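PDB 3JVA: dipeptide Epimerase from Enterococcus faecalis V583, which belongs to the mandelate racemase/muconate lactonizing enzyme family of the enolase superfamily and holds a magnesium ion in its barrel domain. Local coordinates for residues V214-K219 with E224-V229; K201-L206 with T235-D240; I160-G165 with Q192-K197; E251-K254 with V260-I263; Q247-L252 with Q279-A284. All coordinates share one frame; numbering follows the deposited sequence.

Contact 1. Residues V214-K219 with E224-V229; sequences VEQPVK and EGLKYV. With MG (magnesium ion), chain O.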
# COMPACT_ATOMS: atom_id res chain seq x y z
N VAL B 214 -23.05 1.60 -19.31
CA VAL B 214 -23.99 1.51 -18.21
C VAL B 214 -23.61 2.56 -17.18
O VAL B 214 -22.48 2.60 -16.69
CB VAL B 214 -23.97 0.13 -17.54
CG1 VAL B 214 -24.89 0.14 -16.32
CG2 VAL B 214 -24.43 -0.93 -18.53
N GLU B 215 -24.58 3.41 -16.88
CA GLU B 215 -24.42 4.51 -15.95
C GLU B 215 -24.75 4.12 -14.52
O GLU B 215 -25.73 3.43 -14.26
CB GLU B 215 -25.36 5.63 -16.40
CG GLU B 215 -25.01 7.01 -15.95
CD GLU B 215 -25.94 8.04 -16.54
OE1 GLU B 215 -26.30 7.92 -17.74
OE2 GLU B 215 -26.32 8.97 -15.82
N GLN B 216 -23.89 4.56 -13.59
CA GLN B 216 -24.06 4.34 -12.15
C GLN B 216 -24.79 3.06 -11.73
O GLN B 216 -25.92 3.11 -11.25
CB GLN B 216 -24.80 5.56 -11.57
CG GLN B 216 -24.70 5.71 -10.06
CD GLN B 216 -23.31 6.08 -9.61
OE1 GLN B 216 -22.67 6.97 -10.19
NE2 GLN B 216 -22.83 5.41 -8.57
N PRO B 217 -24.13 1.90 -11.87
CA PRO B 217 -24.79 0.65 -11.49
C PRO B 217 -24.98 0.42 -9.98
O PRO B 217 -25.82 -0.38 -9.59
CB PRO B 217 -23.90 -0.41 -12.14
CG PRO B 217 -22.54 0.21 -12.09
CD PRO B 217 -22.82 1.65 -12.48
N VAL B 218 -24.20 1.11 -9.16
CA VAL B 218 -24.31 0.97 -7.70
C VAL B 218 -24.53 2.31 -7.00
O VAL B 218 -24.43 3.36 -7.63
CB VAL B 218 -23.04 0.31 -7.11
CG1 VAL B 218 -22.82 -1.05 -7.75
CG2 VAL B 218 -21.81 1.20 -7.33
N LYS B 219 -24.85 2.25 -5.71
CA LYS B 219 -25.09 3.46 -4.92
C LYS B 219 -23.91 4.41 -5.03
O LYS B 219 -22.75 3.99 -5.02
CB LYS B 219 -25.36 3.10 -3.46
CG LYS B 219 -26.75 2.55 -3.24
CD LYS B 219 -27.04 2.30 -1.77
CE LYS B 219 -28.47 1.84 -1.57
NZ LYS B 219 -28.78 1.57 -0.14
N GLU B 224 -15.77 1.68 -3.94
CA GLU B 224 -15.07 0.40 -4.05
C GLU B 224 -15.89 -0.54 -4.91
O GLU B 224 -15.36 -1.24 -5.77
CB GLU B 224 -14.86 -0.22 -2.66
CG GLU B 224 -13.81 0.47 -1.81
CD GLU B 224 -13.93 0.13 -0.34
OE1 GLU B 224 -13.95 -1.08 0.01
OE2 GLU B 224 -14.00 1.07 0.49
N GLY B 225 -17.20 -0.55 -4.67
CA GLY B 225 -18.10 -1.41 -5.44
C GLY B 225 -18.20 -0.96 -6.88
O GLY B 225 -18.27 -1.78 -7.79
N LEU B 226 -18.23 0.35 -7.10
CA LEU B 226 -18.31 0.89 -8.45
C LEU B 226 -17.05 0.48 -9.20
O LEU B 226 -17.09 0.11 -10.37
CB LEU B 226 -18.45 2.41 -8.39
CG LEU B 226 -18.61 3.17 -9.71
CD1 LEU B 226 -19.78 2.62 -10.50
CD2 LEU B 226 -18.81 4.65 -9.40
N LYS B 227 -15.92 0.54 -8.49
CA LYS B 227 -14.62 0.17 -9.05
C LYS B 227 -14.63 -1.33 -9.40
O LYS B 227 -14.09 -1.74 -10.43
CB LYS B 227 -13.53 0.46 -8.01
CG LYS B 227 -12.15 -0.12 -8.29
CD LYS B 227 -11.46 0.55 -9.45
CE LYS B 227 -9.95 0.40 -9.34
NZ LYS B 227 -9.52 -1.02 -9.19
N TYR B 228 -15.24 -2.13 -8.53
CA TYR B 228 -15.32 -3.57 -8.74
C TYR B 228 -16.07 -3.87 -10.03
O TYR B 228 -15.61 -4.65 -10.86
CB TYR B 228 -16.06 -4.23 -7.56
CG TYR B 228 -16.30 -5.72 -7.74
CD1 TYR B 228 -15.26 -6.63 -7.60
CD2 TYR B 228 -17.57 -6.20 -8.07
CE1 TYR B 228 -15.47 -8.01 -7.78
CE2 TYR B 228 -17.79 -7.57 -8.26
CZ TYR B 228 -16.74 -8.46 -8.11
OH TYR B 228 -16.96 -9.82 -8.27
N VAL B 229 -17.22 -3.25 -10.21
CA VAL B 229 -18.01 -3.46 -11.42
C VAL B 229 -17.20 -3.11 -12.67
O VAL B 229 -17.08 -3.91 -13.59
CB VAL B 229 -19.29 -2.61 -11.41
CG1 VAL B 229 -20.07 -2.84 -12.70
CG2 VAL B 229 -20.13 -2.97 -10.21
MG MG O . -27.71 9.03 -14.70
O HOH W 1 -29.25 9.54 -13.44
O HOH W 2 -28.66 10.50 -15.95
O HOH W 3 -27.14 7.63 -13.29
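Val218 lowers its CG2 methyl onto the main chain of helix 224-229, at the step between Gly225 and Leu226. The methyl lies 3.7 Å from Leu226 CA and 4.2 Å from Gly225 C; Gly225 offers no side chain at this point, and the methyl rests on backbone atoms. Beside it, the CG-CD corner of the Pro217 ring wedges between two ridges one turn apart. Pro217 CD is 3.8 Å from Leu226 CD1, a side chain it crosses at about a right angle, and Pro217 CG is 4.0 Å from Val229 CG1, sliding past that valine in the opposite direction. Together these residues join the loop that leaves strand 213-215 to the helix that follows it, the first half of a beta-alpha-beta crossover in the TIM-barrel-like domain. Glu215 turns the other way: its extended side chain puts OE2 1.8 Å from magnesium. Gln216 bends at chi2 (69°), so that NE2 returns to Val218 O at 2.8 Å in a nearly straight bond (171°) close to its own amide plane. Its OE1 accepts from Asp240 N, while Pro217, Leu226 and Val229 all also touch Ile237.

Contact 2. Residues K201-L206 with T235-D240; sequences KAIQAL and TTIMAD. With MG (magnesium ion), chain O.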
# COMPACT_ATOMS: atom_id res chain seq x y z
N LYS B 201 -23.57 -9.26 -12.78
CA LYS B 201 -24.47 -10.26 -13.34
C LYS B 201 -25.44 -9.63 -14.34
O LYS B 201 -25.57 -10.08 -15.48
CB LYS B 201 -25.27 -10.92 -12.21
CG LYS B 201 -25.86 -12.28 -12.54
CD LYS B 201 -26.87 -12.73 -11.48
CE LYS B 201 -26.41 -12.42 -10.05
NZ LYS B 201 -25.06 -12.97 -9.72
N ALA B 202 -26.11 -8.56 -13.90
CA ALA B 202 -27.09 -7.88 -14.74
C ALA B 202 -26.46 -7.27 -15.99
O ALA B 202 -26.99 -7.41 -17.09
CB ALA B 202 -27.80 -6.79 -13.93
N ILE B 203 -25.33 -6.60 -15.82
CA ILE B 203 -24.67 -5.97 -16.95
C ILE B 203 -24.20 -6.99 -17.99
O ILE B 203 -24.36 -6.77 -19.19
CB ILE B 203 -23.49 -5.09 -16.46
CG1 ILE B 203 -24.05 -3.91 -15.66
CG2 ILE B 203 -22.69 -4.58 -17.65
CD1 ILE B 203 -22.99 -3.07 -14.96
N GLN B 204 -23.64 -8.10 -17.53
CA GLN B 204 -23.19 -9.12 -18.48
C GLN B 204 -24.38 -9.72 -19.23
O GLN B 204 -24.25 -10.13 -20.38
CB GLN B 204 -22.39 -10.20 -17.76
CG GLN B 204 -21.13 -9.64 -17.13
CD GLN B 204 -20.23 -10.70 -16.57
OE1 GLN B 204 -20.67 -11.58 -15.83
NE2 GLN B 204 -18.94 -10.62 -16.90
N ALA B 205 -25.54 -9.76 -18.58
CA ALA B 205 -26.73 -10.30 -19.23
C ALA B 205 -27.24 -9.30 -20.28
O ALA B 205 -27.63 -9.69 -21.38
CB ALA B 205 -27.82 -10.56 -18.20
N LEU B 206 -27.22 -8.02 -19.93
CA LEU B 206 -27.66 -6.98 -20.86
C LEU B 206 -26.68 -6.80 -22.01
O LEU B 206 -27.07 -6.43 -23.12
CB LEU B 206 -27.83 -5.64 -20.12
CG LEU B 206 -29.10 -5.37 -19.30
CD1 LEU B 206 -30.30 -5.24 -20.23
CD2 LEU B 206 -29.32 -6.47 -18.31
N THR B 235 -18.20 -3.98 -20.51
CA THR B 235 -19.02 -2.81 -20.81
C THR B 235 -18.50 -1.55 -20.13
O THR B 235 -18.10 -1.58 -18.97
CB THR B 235 -20.48 -3.04 -20.37
OG1 THR B 235 -21.04 -4.14 -21.11
CG2 THR B 235 -21.32 -1.80 -20.64
N THR B 236 -18.51 -0.45 -20.88
CA THR B 236 -18.08 0.85 -20.36
C THR B 236 -18.97 1.26 -19.19
O THR B 236 -20.19 1.26 -19.31
CB THR B 236 -18.18 1.93 -21.46
OG1 THR B 236 -17.25 1.63 -22.51
CG2 THR B 236 -17.89 3.32 -20.89
N ILE B 237 -18.35 1.59 -18.06
CA ILE B 237 -19.09 2.01 -16.87
C ILE B 237 -18.89 3.50 -16.64
O ILE B 237 -17.76 3.99 -16.66
CB ILE B 237 -18.60 1.26 -15.62
CG1 ILE B 237 -18.83 -0.25 -15.79
CG2 ILE B 237 -19.36 1.75 -14.39
CD1 ILE B 237 -20.29 -0.62 -16.00
N MET B 238 -20.00 4.21 -16.43
CA MET B 238 -19.96 5.65 -16.22
C MET B 238 -20.51 6.06 -14.87
O MET B 238 -21.53 5.55 -14.41
CB MET B 238 -20.76 6.35 -17.33
CG MET B 238 -20.97 7.85 -17.13
SD MET B 238 -21.80 8.60 -18.57
CE MET B 238 -23.27 7.68 -18.63
N ALA B 239 -19.81 6.98 -14.21
CA ALA B 239 -20.27 7.47 -12.92
C ALA B 239 -21.17 8.68 -13.17
O ALA B 239 -20.87 9.52 -14.01
CB ALA B 239 -19.07 7.89 -12.06
N ASP B 240 -22.28 8.75 -12.45
CA ASP B 240 -23.19 9.88 -12.55
C ASP B 240 -23.31 10.45 -11.14
O ASP B 240 -22.57 11.36 -10.77
CB ASP B 240 -24.57 9.47 -13.07
CG ASP B 240 -25.51 10.67 -13.25
OD1 ASP B 240 -25.20 11.77 -12.75
OD2 ASP B 240 -26.58 10.51 -13.87
MG MG O . -27.71 9.03 -14.70
O HOH W 1 -29.25 9.54 -13.44
O HOH W 2 -28.66 10.50 -15.95
O HOH W 3 -27.14 7.63 -13.29
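Ile203 overlaps Ile237 through the last carbons of both side chains, CD1 of Ile203 lying 3.8 Å from CD1 of Ile237, with the two chains set at a slant to each other. The second branch of Ile203 does separate work: its CG2 methyl rests 3.8 Å from Thr235 CB and 3.9 Å from Thr235 OG1. The fork follows from the torsions, since CG1 stands beside the backbone N (chi1 -67°) and runs out extended (chi2 172°), while CG2 stands anti to the backbone N. Thr235 and Ile237, two residues apart, thus each receive one branch of a single helix residue. The buried area is small, 112 Å² in all, and the touches are van der Waals in kind. Ile203 and Ile237 also both pack on Val229 of helix 223-232, which places this contact at a junction of two helices and a strand. The backbone O of Thr235 accepts a hydrogen bond from Lys197 of a neighbouring subunit. Just past the C-terminal end of strand 236-239, Asp240 binds magnesium through one oxygen, OD2, at 2.0 Å; OD1 stays 4.2 Å from the metal and forms a salt bridge with Lys267. Asp189, Glu215 and three waters complete the shell. Helices outside, parallel strands inside and metal carboxylates at the C-terminal strand ends are the plan of the enolase-superfamily barrel domain.

Contact 3. Residues I160-G165 with Q192-K197; sequences IKVGTG and QAWTPK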
# COMPACT_ATOMS: atom_id res chain seq x y z
N ILE B 160 -32.00 4.46 -22.03
CA ILE B 160 -33.12 3.91 -21.27
C ILE B 160 -32.69 3.54 -19.86
O ILE B 160 -31.55 3.13 -19.62
CB ILE B 160 -33.74 2.65 -21.93
CG1 ILE B 160 -32.80 1.46 -21.79
CG2 ILE B 160 -34.05 2.92 -23.39
CD1 ILE B 160 -33.45 0.13 -22.13
N LYS B 161 -33.62 3.67 -18.93
CA LYS B 161 -33.36 3.34 -17.54
C LYS B 161 -33.54 1.84 -17.31
O LYS B 161 -34.44 1.22 -17.88
CB LYS B 161 -34.33 4.11 -16.64
CG LYS B 161 -34.15 3.85 -15.15
CD LYS B 161 -35.04 4.76 -14.30
CE LYS B 161 -36.52 4.52 -14.58
NZ LYS B 161 -37.40 5.38 -13.73
N VAL B 162 -32.65 1.26 -16.51
CA VAL B 162 -32.73 -0.16 -16.18
C VAL B 162 -32.62 -0.28 -14.66
O VAL B 162 -32.59 0.73 -13.97
CB VAL B 162 -31.61 -0.99 -16.85
CG1 VAL B 162 -31.83 -1.03 -18.36
CG2 VAL B 162 -30.24 -0.41 -16.52
N GLY B 163 -32.54 -1.50 -14.15
CA GLY B 163 -32.46 -1.70 -12.72
C GLY B 163 -33.86 -1.83 -12.13
O GLY B 163 -34.05 -1.73 -10.92
N THR B 164 -34.84 -2.05 -13.00
CA THR B 164 -36.24 -2.19 -12.59
C THR B 164 -36.61 -3.66 -12.46
O THR B 164 -37.77 -4.01 -12.27
CB THR B 164 -37.19 -1.56 -13.63
OG1 THR B 164 -37.28 -2.42 -14.77
CG2 THR B 164 -36.68 -0.21 -14.07
N GLY B 165 -35.60 -4.52 -12.57
CA GLY B 165 -35.81 -5.96 -12.52
C GLY B 165 -35.19 -6.48 -13.80
O GLY B 165 -35.58 -6.06 -14.89
N GLN B 192 -28.25 3.55 -9.69
CA GLN B 192 -27.83 3.00 -8.40
C GLN B 192 -28.66 1.80 -7.94
O GLN B 192 -28.78 1.55 -6.74
CB GLN B 192 -27.90 4.08 -7.33
CG GLN B 192 -27.31 5.41 -7.73
CD GLN B 192 -27.55 6.50 -6.69
OE1 GLN B 192 -27.00 6.46 -5.59
NE2 GLN B 192 -28.40 7.46 -7.03
N ALA B 193 -29.17 1.03 -8.89
CA ALA B 193 -30.03 -0.10 -8.56
C ALA B 193 -29.43 -1.36 -7.96
O ALA B 193 -30.09 -2.04 -7.17
CB ALA B 193 -30.85 -0.48 -9.80
N TRP B 194 -28.19 -1.68 -8.30
CA TRP B 194 -27.60 -2.94 -7.83
C TRP B 194 -26.44 -2.93 -6.86
O TRP B 194 -25.75 -1.92 -6.68
CB TRP B 194 -27.17 -3.76 -9.05
CG TRP B 194 -28.20 -3.84 -10.13
CD1 TRP B 194 -29.48 -4.31 -10.02
CD2 TRP B 194 -28.02 -3.48 -11.50
NE1 TRP B 194 -30.10 -4.26 -11.24
CE2 TRP B 194 -29.23 -3.76 -12.17
CE3 TRP B 194 -26.95 -2.95 -12.24
CZ2 TRP B 194 -29.41 -3.53 -13.54
CZ3 TRP B 194 -27.12 -2.72 -13.60
CH2 TRP B 194 -28.35 -3.01 -14.24
N THR B 195 -26.24 -4.09 -6.23
CA THR B 195 -25.12 -4.30 -5.32
C THR B 195 -24.03 -4.61 -6.33
O THR B 195 -24.33 -4.96 -7.48
CB THR B 195 -25.33 -5.53 -4.40
OG1 THR B 195 -25.41 -6.72 -5.19
CG2 THR B 195 -26.61 -5.38 -3.59
N PRO B 196 -22.75 -4.50 -5.94
CA PRO B 196 -21.65 -4.77 -6.86
C PRO B 196 -21.72 -6.09 -7.64
O PRO B 196 -21.65 -6.09 -8.87
CB PRO B 196 -20.42 -4.69 -5.97
CG PRO B 196 -20.83 -3.68 -4.93
CD PRO B 196 -22.24 -4.12 -4.61
N LYS B 197 -21.86 -7.21 -6.94
CA LYS B 197 -21.90 -8.49 -7.64
C LYS B 197 -23.17 -8.71 -8.46
O LYS B 197 -23.12 -9.37 -9.50
CB LYS B 197 -21.64 -9.62 -6.65
CG LYS B 197 -20.20 -9.58 -6.14
CD LYS B 197 -19.80 -10.78 -5.31
CE LYS B 197 -18.30 -10.75 -5.05
NZ LYS B 197 -17.81 -11.91 -4.26
O HOH W 4 -32.71 -4.86 -12.75
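Trp194 keeps CG beside its backbone N (chi1 -47°) and turns the indole by chi2 (-57°), which swings the six-membered ring back toward Val162 and Gly163. On the other segment, Gly163 has a positive phi of 90° and exposes its alpha carbon to the approaching groups. Gly163 CA lies 3.7 Å from Trp194 CZ2, approaching the ring obliquely, and 3.6 Å from Ala193 CB, a closeness possible because no side chain stands between them. Ala193 CB also sits over one face of the indole, 4.0 Å above its plane and shifted toward the rim. Val162 supplies the remaining touch, with its CG2 methyl 3.9 Å from Trp194 CH2. A water links the two loops: it accepts from Trp194 NE1 at 3.1 Å, lying in the plane of the ring at its edge, and from Gly165 N at 2.9 Å. Both donors therefore meet at one oxygen, which probably helps to fix the rotation of the indole. Asp169 reinforces the arrangement by accepting from Gly163 N and packing on Trp194. Gly165 and Thr195 are the N-cap residues of the helices that follow, and a bound glycerol, probably from the crystallisation liquor, comes within about 4 Å of the Trp194 side chain. Two successive strand-to-helix loops packed together at the C-terminal ends of parallel strands are characteristic of a TIM-barrel fold, whose active sites lie at that end.

Contact 4. Residues E251-K254 with V260-I263; sequences ELVK and VINI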
# COMPACT_ATOMS: atom_id res chain seq x y z
N GLU B 251 -11.26 12.19 -6.82
CA GLU B 251 -11.25 10.93 -6.09
C GLU B 251 -11.52 9.77 -7.04
O GLU B 251 -10.86 8.74 -6.95
CB GLU B 251 -12.31 10.97 -4.98
CG GLU B 251 -12.34 9.73 -4.10
CD GLU B 251 -11.01 9.45 -3.42
OE1 GLU B 251 -10.33 10.41 -3.01
OE2 GLU B 251 -10.65 8.26 -3.30
N LEU B 252 -12.48 9.95 -7.95
CA LEU B 252 -12.84 8.92 -8.91
C LEU B 252 -11.69 8.54 -9.84
O LEU B 252 -11.44 7.36 -10.07
CB LEU B 252 -14.06 9.35 -9.74
CG LEU B 252 -15.41 9.31 -9.02
CD1 LEU B 252 -16.47 9.99 -9.86
CD2 LEU B 252 -15.79 7.86 -8.73
N VAL B 253 -10.98 9.53 -10.38
CA VAL B 253 -9.87 9.22 -11.28
C VAL B 253 -8.67 8.70 -10.49
O VAL B 253 -7.90 7.89 -11.01
CB VAL B 253 -9.44 10.44 -12.13
CG1 VAL B 253 -10.62 10.96 -12.93
CG2 VAL B 253 -8.85 11.52 -11.24
N LYS B 254 -8.52 9.15 -9.25
CA LYS B 254 -7.43 8.71 -8.39
C LYS B 254 -7.50 7.20 -8.20
O LYS B 254 -6.52 6.49 -8.36
CB LYS B 254 -7.50 9.37 -7.01
CG LYS B 254 -6.99 10.80 -6.93
CD LYS B 254 -7.00 11.28 -5.48
CE LYS B 254 -6.39 12.67 -5.34
NZ LYS B 254 -6.34 13.12 -3.92
N VAL B 260 -15.89 6.39 -17.53
CA VAL B 260 -16.38 7.69 -17.98
C VAL B 260 -17.11 8.41 -16.84
O VAL B 260 -17.65 7.77 -15.94
CB VAL B 260 -17.36 7.52 -19.16
CG1 VAL B 260 -17.85 8.88 -19.67
CG2 VAL B 260 -16.69 6.74 -20.27
N ILE B 261 -17.12 9.73 -16.89
CA ILE B 261 -17.80 10.50 -15.85
C ILE B 261 -18.84 11.43 -16.47
O ILE B 261 -18.56 12.15 -17.42
CB ILE B 261 -16.79 11.31 -15.01
CG1 ILE B 261 -15.98 10.35 -14.13
CG2 ILE B 261 -17.51 12.36 -14.16
CD1 ILE B 261 -14.86 11.00 -13.33
N ASN B 262 -20.05 11.39 -15.92
CA ASN B 262 -21.15 12.20 -16.41
C ASN B 262 -21.30 13.48 -15.60
O ASN B 262 -21.54 13.45 -14.40
CB ASN B 262 -22.46 11.39 -16.36
CG ASN B 262 -23.59 12.03 -17.15
OD1 ASN B 262 -23.36 12.81 -18.08
ND2 ASN B 262 -24.82 11.67 -16.81
N ILE B 263 -21.14 14.60 -16.29
CA ILE B 263 -21.26 15.92 -15.68
C ILE B 263 -22.68 16.44 -15.85
O ILE B 263 -23.31 16.21 -16.88
CB ILE B 263 -20.35 16.96 -16.40
CG1 ILE B 263 -18.88 16.55 -16.30
CG2 ILE B 263 -20.59 18.36 -15.83
CD1 ILE B 263 -17.96 17.39 -17.19
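Ile261 reaches across to helix 251-254 with one branch, and the contact strengthens along it. Ile261 CB is still 5.3 Å from Leu252 CD1, its nearest atom on the helix segment, and makes no contact. CG1, held beside the backbone N (chi1 -71°), comes to 4.3 Å from Leu252 CD1. The extended continuation (chi2 175°) then carries CD1 into the angle between two helix side chains. There Ile261 CD1 is 4.0 Å from both Leu252 CB and Leu252 CD1, meeting the leucine at a slant, and 4.3 Å from Val253 CG1, roughly at right angles to the leucine. All three residues are buried and the touches are apolar, 102 Å² in total. Cys243 packs on both Leu252 and Ile261, and Cys281 of helix 271-284 also meets Ile261. The next strand residue, Asn262, takes a different course: its ND2 makes a weak hydrogen bond to Glu215 OE2, a ligand of magnesium. Strand 236-239, helix 246-255 and strand 260-263 form a beta-alpha-beta crossover, and the alternation of Ile261 toward the helix with Asn262 toward the metal site is that of a strand in a TIM-type barrel.

Contact 5. Residues Q247-L252 with Q279-A284; sequences QDALEL and QICETA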
# COMPACT_ATOMS: atom_id res chain seq x y z
N GLN B 247 -14.05 17.77 -6.72
CA GLN B 247 -13.41 16.94 -5.70
C GLN B 247 -13.81 15.48 -5.89
O GLN B 247 -12.98 14.58 -5.70
CB GLN B 247 -13.76 17.44 -4.31
CG GLN B 247 -13.15 18.80 -4.01
CD GLN B 247 -13.42 19.28 -2.60
OE1 GLN B 247 -14.56 19.54 -2.23
NE2 GLN B 247 -12.36 19.41 -1.81
N ASP B 248 -15.06 15.25 -6.27
CA ASP B 248 -15.53 13.88 -6.51
C ASP B 248 -14.79 13.31 -7.72
O ASP B 248 -14.38 12.16 -7.73
CB ASP B 248 -17.03 13.85 -6.81
CG ASP B 248 -17.88 14.22 -5.61
OD1 ASP B 248 -17.43 14.04 -4.45
OD2 ASP B 248 -19.02 14.68 -5.82
N ALA B 249 -14.64 14.13 -8.76
CA ALA B 249 -13.94 13.69 -9.95
C ALA B 249 -12.51 13.29 -9.63
O ALA B 249 -12.02 12.28 -10.12
CB ALA B 249 -13.96 14.79 -11.02
N LEU B 250 -11.83 14.10 -8.81
CA LEU B 250 -10.45 13.82 -8.44
C LEU B 250 -10.34 12.46 -7.74
O LEU B 250 -9.44 11.68 -8.04
CB LEU B 250 -9.92 14.93 -7.52
CG LEU B 250 -8.48 14.79 -7.03
CD1 LEU B 250 -7.54 14.57 -8.22
CD2 LEU B 250 -8.10 16.05 -6.26
N GLU B 251 -11.26 12.19 -6.82
CA GLU B 251 -11.25 10.93 -6.09
C GLU B 251 -11.52 9.77 -7.04
O GLU B 251 -10.86 8.74 -6.95
CB GLU B 251 -12.31 10.97 -4.98
CG GLU B 251 -12.34 9.73 -4.10
CD GLU B 251 -11.01 9.45 -3.42
OE1 GLU B 251 -10.33 10.41 -3.01
OE2 GLU B 251 -10.65 8.26 -3.30
N LEU B 252 -12.48 9.95 -7.95
CA LEU B 252 -12.84 8.92 -8.91
C LEU B 252 -11.69 8.54 -9.84
O LEU B 252 -11.44 7.36 -10.07
CB LEU B 252 -14.06 9.35 -9.74
CG LEU B 252 -15.41 9.31 -9.02
CD1 LEU B 252 -16.47 9.99 -9.86
CD2 LEU B 252 -15.79 7.86 -8.73
N GLN B 279 -11.40 18.88 -17.08
CA GLN B 279 -9.94 18.96 -17.17
C GLN B 279 -9.28 17.88 -16.31
O GLN B 279 -8.26 17.32 -16.68
CB GLN B 279 -9.44 20.33 -16.72
CG GLN B 279 -9.95 21.48 -17.56
CD GLN B 279 -9.56 22.83 -16.97
OE1 GLN B 279 -9.48 22.99 -15.75
NE2 GLN B 279 -9.33 23.80 -17.84
N ILE B 280 -9.87 17.61 -15.15
CA ILE B 280 -9.34 16.58 -14.27
C ILE B 280 -9.46 15.22 -14.96
O ILE B 280 -8.52 14.43 -14.98
CB ILE B 280 -10.11 16.53 -12.93
CG1 ILE B 280 -9.76 17.76 -12.08
CG2 ILE B 280 -9.77 15.24 -12.17
CD1 ILE B 280 -10.70 18.00 -10.91
N CYS B 281 -10.64 14.96 -15.53
CA CYS B 281 -10.88 13.70 -16.22
C CYS B 281 -10.00 13.55 -17.45
O CYS B 281 -9.37 12.51 -17.66
CB CYS B 281 -12.36 13.60 -16.63
SG CYS B 281 -13.51 13.40 -15.25
N GLU B 282 -9.95 14.60 -18.27
CA GLU B 282 -9.14 14.58 -19.48
C GLU B 282 -7.69 14.27 -19.14
O GLU B 282 -7.05 13.47 -19.82
CB GLU B 282 -9.25 15.94 -20.18
CG GLU B 282 -8.48 16.06 -21.48
CD GLU B 282 -8.80 17.36 -22.21
OE1 GLU B 282 -8.81 18.42 -21.56
OE2 GLU B 282 -9.05 17.31 -23.43
N THR B 283 -7.18 14.89 -18.09
CA THR B 283 -5.80 14.67 -17.66
C THR B 283 -5.58 13.21 -17.25
O THR B 283 -4.51 12.64 -17.49
CB THR B 283 -5.46 15.62 -16.50
OG1 THR B 283 -5.59 16.96 -16.96
CG2 THR B 283 -4.03 15.40 -16.02
N ALA B 284 -6.61 12.61 -16.66
CA ALA B 284 -6.55 11.22 -16.22
C ALA B 284 -6.84 10.24 -17.36
O ALA B 284 -6.78 9.03 -17.17
CB ALA B 284 -7.54 11.00 -15.08
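Ile280 sets its CG2 methyl against the backbone of helix 247-252, where Ala249 passes into Leu250. The methyl is 4.0 Å from Leu250 CA, 4.1 Å from Leu250 N and 4.2 Å from Ala249 C, so it meets main chain more closely than side chain; Ala249 CB is a little farther, at 4.4 Å. The branch points there because CG2 stands anti to the backbone N, with CG1 beside that N (chi1 -72°). Cys281 adds a lighter touch, its SG 4.5 Å from Ala249 CB. The axes of the short helix segments come within 9.4 Å and run nearly parallel at 14°, with Ala249 facing the second helix. One step out, the second helix is braced from within: Gln279 O accepts from Thr283 OG1 at 2.7 Å and from Thr283 N at 3.0 Å, the two donors arriving from opposite faces of the carbonyl plane. On the first helix, Asp248 OD2 accepts from Phe244 N, and its OD1 makes a salt bridge with Arg221 of a neighbouring subunit. A different subunit also packs here, its Leu250 on Leu250 and its Thr283 on Ile280, so the pair of helices lies at an oligomer interface. Methyl groups, a thiol and backbone carbon meet across the contact, which implies cohesion by dispersion and exclusion of water, with the fit probably set by shape.

How the contacts relate
Contacts 1 to 4 reach one sheet, on its parallel strands, and step along it, while contact 5 lies among the outer helices. Contact 1 is nested within the loop closed by contact 2, and both reach the magnesium ion, where Glu215 OE2 and Asp240 OD2 stand 2.5 Å apart. Contact 3 adjoins contact 1 through Pro217 O and Trp194 N, 3.0 Å apart, a probable hydrogen bond. A probable hydrogen bond between Asn262 N and Ala239 O, 2.8 Å apart, joins contact 4 to contact 2 across neighbouring strands. Contacts 4 and 5 share Glu251 and Leu252, with centres about 5 Å apart; contact 5 is most remote from contact 3, about 25 Å between centres.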